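Local coordinates for periplasmic beta-glucosidase (Pseudomonas aeruginosa, PDB 6R5T), which hydrolyses glycosides as a family 3 glycoside hydrolase, probably releasing beta-D-glucose from the non-reducing ends of beta-D-glucosides, at the interface of chains A and B. Coordinates in Å, arbitrary orientation; residue numbers count along the deposited sequence, not the author numbering. Chains: chain A/B, Periplasmic beta-glucosidase.

The interface of chains A and B. Residues chain A 581-584, 662-664, 666-667; chain B 192, 225, 228, 264-267.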
# COMPACT_ATOMS: atom_id res chain seq x y z
N LEU A 581 -11.17 -1.77 -8.46
CA LEU A 581 -11.40 -1.37 -9.88
C LEU A 581 -10.94 -2.49 -10.82
O LEU A 581 -10.11 -3.38 -10.45
CB LEU A 581 -10.67 -0.06 -10.18
CG LEU A 581 -11.00 1.13 -9.29
CD1 LEU A 581 -10.36 2.39 -9.82
CD2 LEU A 581 -12.49 1.32 -9.08
N ASN A 582 -11.47 -2.48 -12.05
CA ASN A 582 -11.24 -3.60 -12.96
C ASN A 582 -9.80 -3.58 -13.50
O ASN A 582 -9.28 -4.62 -13.80
CB ASN A 582 -12.30 -3.58 -14.08
CG ASN A 582 -12.47 -4.93 -14.73
OD1 ASN A 582 -12.43 -5.96 -14.04
ND2 ASN A 582 -12.66 -4.91 -16.05
N THR A 583 -9.24 -2.42 -13.69
CA THR A 583 -8.03 -2.12 -14.50
C THR A 583 -8.35 -2.36 -15.99
O THR A 583 -9.45 -2.79 -16.33
CB THR A 583 -6.78 -2.94 -14.08
OG1 THR A 583 -6.81 -4.22 -14.71
CG2 THR A 583 -6.66 -3.06 -12.58
N GLY A 584 -7.38 -2.01 -16.83
CA GLY A 584 -7.45 -2.26 -18.28
C GLY A 584 -7.16 -3.69 -18.63
O GLY A 584 -7.44 -4.10 -19.74
N PRO A 662 -21.04 -0.03 -15.02
CA PRO A 662 -19.94 -0.44 -15.90
C PRO A 662 -19.40 0.63 -16.83
O PRO A 662 -18.34 0.37 -17.44
CB PRO A 662 -20.55 -1.61 -16.67
CG PRO A 662 -22.03 -1.26 -16.71
CD PRO A 662 -22.29 -0.74 -15.31
N VAL A 663 -20.11 1.76 -17.01
CA VAL A 663 -19.61 2.85 -17.87
C VAL A 663 -19.83 4.14 -17.08
O VAL A 663 -20.96 4.45 -16.74
CB VAL A 663 -20.32 2.92 -19.23
CG1 VAL A 663 -19.80 4.14 -19.99
CG2 VAL A 663 -20.17 1.64 -20.01
N ALA A 664 -18.78 4.84 -16.77
CA ALA A 664 -18.89 6.04 -15.93
C ALA A 664 -17.75 7.00 -16.23
O ALA A 664 -16.78 6.60 -16.88
CB ALA A 664 -18.95 5.68 -14.46
N LEU A 666 -15.72 8.16 -14.08
CA LEU A 666 -14.57 7.58 -13.33
C LEU A 666 -14.68 6.05 -13.52
O LEU A 666 -15.80 5.53 -13.59
CB LEU A 666 -14.67 7.83 -11.81
CG LEU A 666 -14.32 9.18 -11.21
CD1 LEU A 666 -14.10 9.06 -9.73
CD2 LEU A 666 -13.08 9.78 -11.83
N SER A 667 -13.56 5.33 -13.39
CA SER A 667 -13.57 3.86 -13.31
C SER A 667 -14.20 3.45 -11.97
O SER A 667 -13.70 3.88 -10.92
CB SER A 667 -12.15 3.35 -13.40
OG SER A 667 -12.16 1.94 -13.48
N THR B 192 -4.74 0.12 -10.16
CA THR B 192 -5.17 1.42 -9.62
C THR B 192 -4.07 2.20 -8.91
O THR B 192 -3.34 1.67 -8.10
CB THR B 192 -6.25 1.12 -8.59
OG1 THR B 192 -7.23 0.32 -9.24
CG2 THR B 192 -6.83 2.36 -7.96
N THR B 225 -5.20 3.83 -14.08
CA THR B 225 -6.02 4.95 -13.59
C THR B 225 -5.14 5.87 -12.74
O THR B 225 -4.24 5.38 -11.99
CB THR B 225 -7.26 4.52 -12.83
OG1 THR B 225 -6.87 3.66 -11.77
CG2 THR B 225 -8.23 3.78 -13.69
N GLY B 228 -8.95 7.41 -10.35
CA GLY B 228 -10.16 6.93 -11.02
C GLY B 228 -10.22 7.15 -12.52
O GLY B 228 -11.05 6.50 -13.16
N LYS B 264 -12.55 -1.88 -20.71
CA LYS B 264 -12.32 -2.69 -19.49
C LYS B 264 -12.27 -1.80 -18.23
O LYS B 264 -12.74 -2.24 -17.15
CB LYS B 264 -11.07 -3.53 -19.65
CG LYS B 264 -11.23 -4.60 -20.71
CD LYS B 264 -11.54 -5.91 -20.15
CE LYS B 264 -10.73 -6.97 -20.85
NZ LYS B 264 -10.87 -6.91 -22.33
N HIS B 265 -11.66 -0.62 -18.33
CA HIS B 265 -11.65 0.32 -17.20
C HIS B 265 -13.05 0.82 -16.84
O HIS B 265 -13.20 1.41 -15.78
CB HIS B 265 -10.80 1.53 -17.53
CG HIS B 265 -9.34 1.35 -17.38
ND1 HIS B 265 -8.74 1.21 -16.14
CD2 HIS B 265 -8.36 1.45 -18.30
CE1 HIS B 265 -7.42 1.19 -16.33
NE2 HIS B 265 -7.16 1.34 -17.63
N GLY B 266 -14.04 0.63 -17.71
CA GLY B 266 -15.37 1.15 -17.36
C GLY B 266 -15.57 2.62 -17.64
O GLY B 266 -16.49 3.18 -17.02
N LEU B 267 -14.77 3.21 -18.54
CA LEU B 267 -14.97 4.61 -18.98
C LEU B 267 -15.81 4.64 -20.27
O LEU B 267 -16.35 5.68 -20.61
CB LEU B 267 -13.62 5.28 -19.24
CG LEU B 267 -13.04 6.09 -18.09
CD1 LEU B 267 -13.66 7.41 -17.97
CD2 LEU B 267 -13.12 5.33 -16.76
O HOH W 1 -9.79 0.50 -13.64
O HOH W 2 -8.57 -1.09 -7.36
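Loops of chain A, some from its fibronectin type III-like region, meet mostly loop segments of chain B's glycoside hydrolase family 3 N-terminal region in a patch of a two-fold symmetric interface, so its twin recurs with the chains exchanged; whether this pair is the biological dimer the structure alone does not show. It illustrates how main-chain carbonyls can carry protein recognition: those of chain B accept hydrogen bonds from backbone and side-chain donors of chain A. A:Ser667 occupies the tight centre. Its backbone N donates an almost straight hydrogen bond (173° at the hydrogen) to B:Gly228 O, 2.8 Å away, while its hydroxyl OG, anti to that nitrogen (chi1 -173°), donates one to B:His265 O at 2.6 Å in the carbonyl plane. The methyl B:Leu267 CD2 packs 3.8 Å from A:Ser667 CA. Nearby, A:Ala664 N donates a hydrogen bond to B:Gly266 O at 2.8 Å, and A:Asn582 ND2, its amide coplanar with the acceptor, donates one to B:Lys264 O at 2.9 Å from above the carbonyl plane, 28° out of it.

The imidazole of B:His265 lies flat beneath the A:Thr583–A:Gly584 peptide: A:Thr583 C and A:Gly584 N both sit over one face, displaced toward the rim, the nitrogen 3.2 Å above the plane. At the ring's edge, ND1 meets an in-plane water shared with A:Ser667 OG and A:Thr583 N, which should help fix the ring's rotation.

The other flank is looser, bridged by water though well buried. A:Leu581 crosses B:Thr192 at about a right angle and lies against its hydroxyl, CB 3.6 Å from OG1, the methyls farther apart. A second water joins A:Leu581 N to that hydroxyl, 2.7 Å from B:Thr192 OG1.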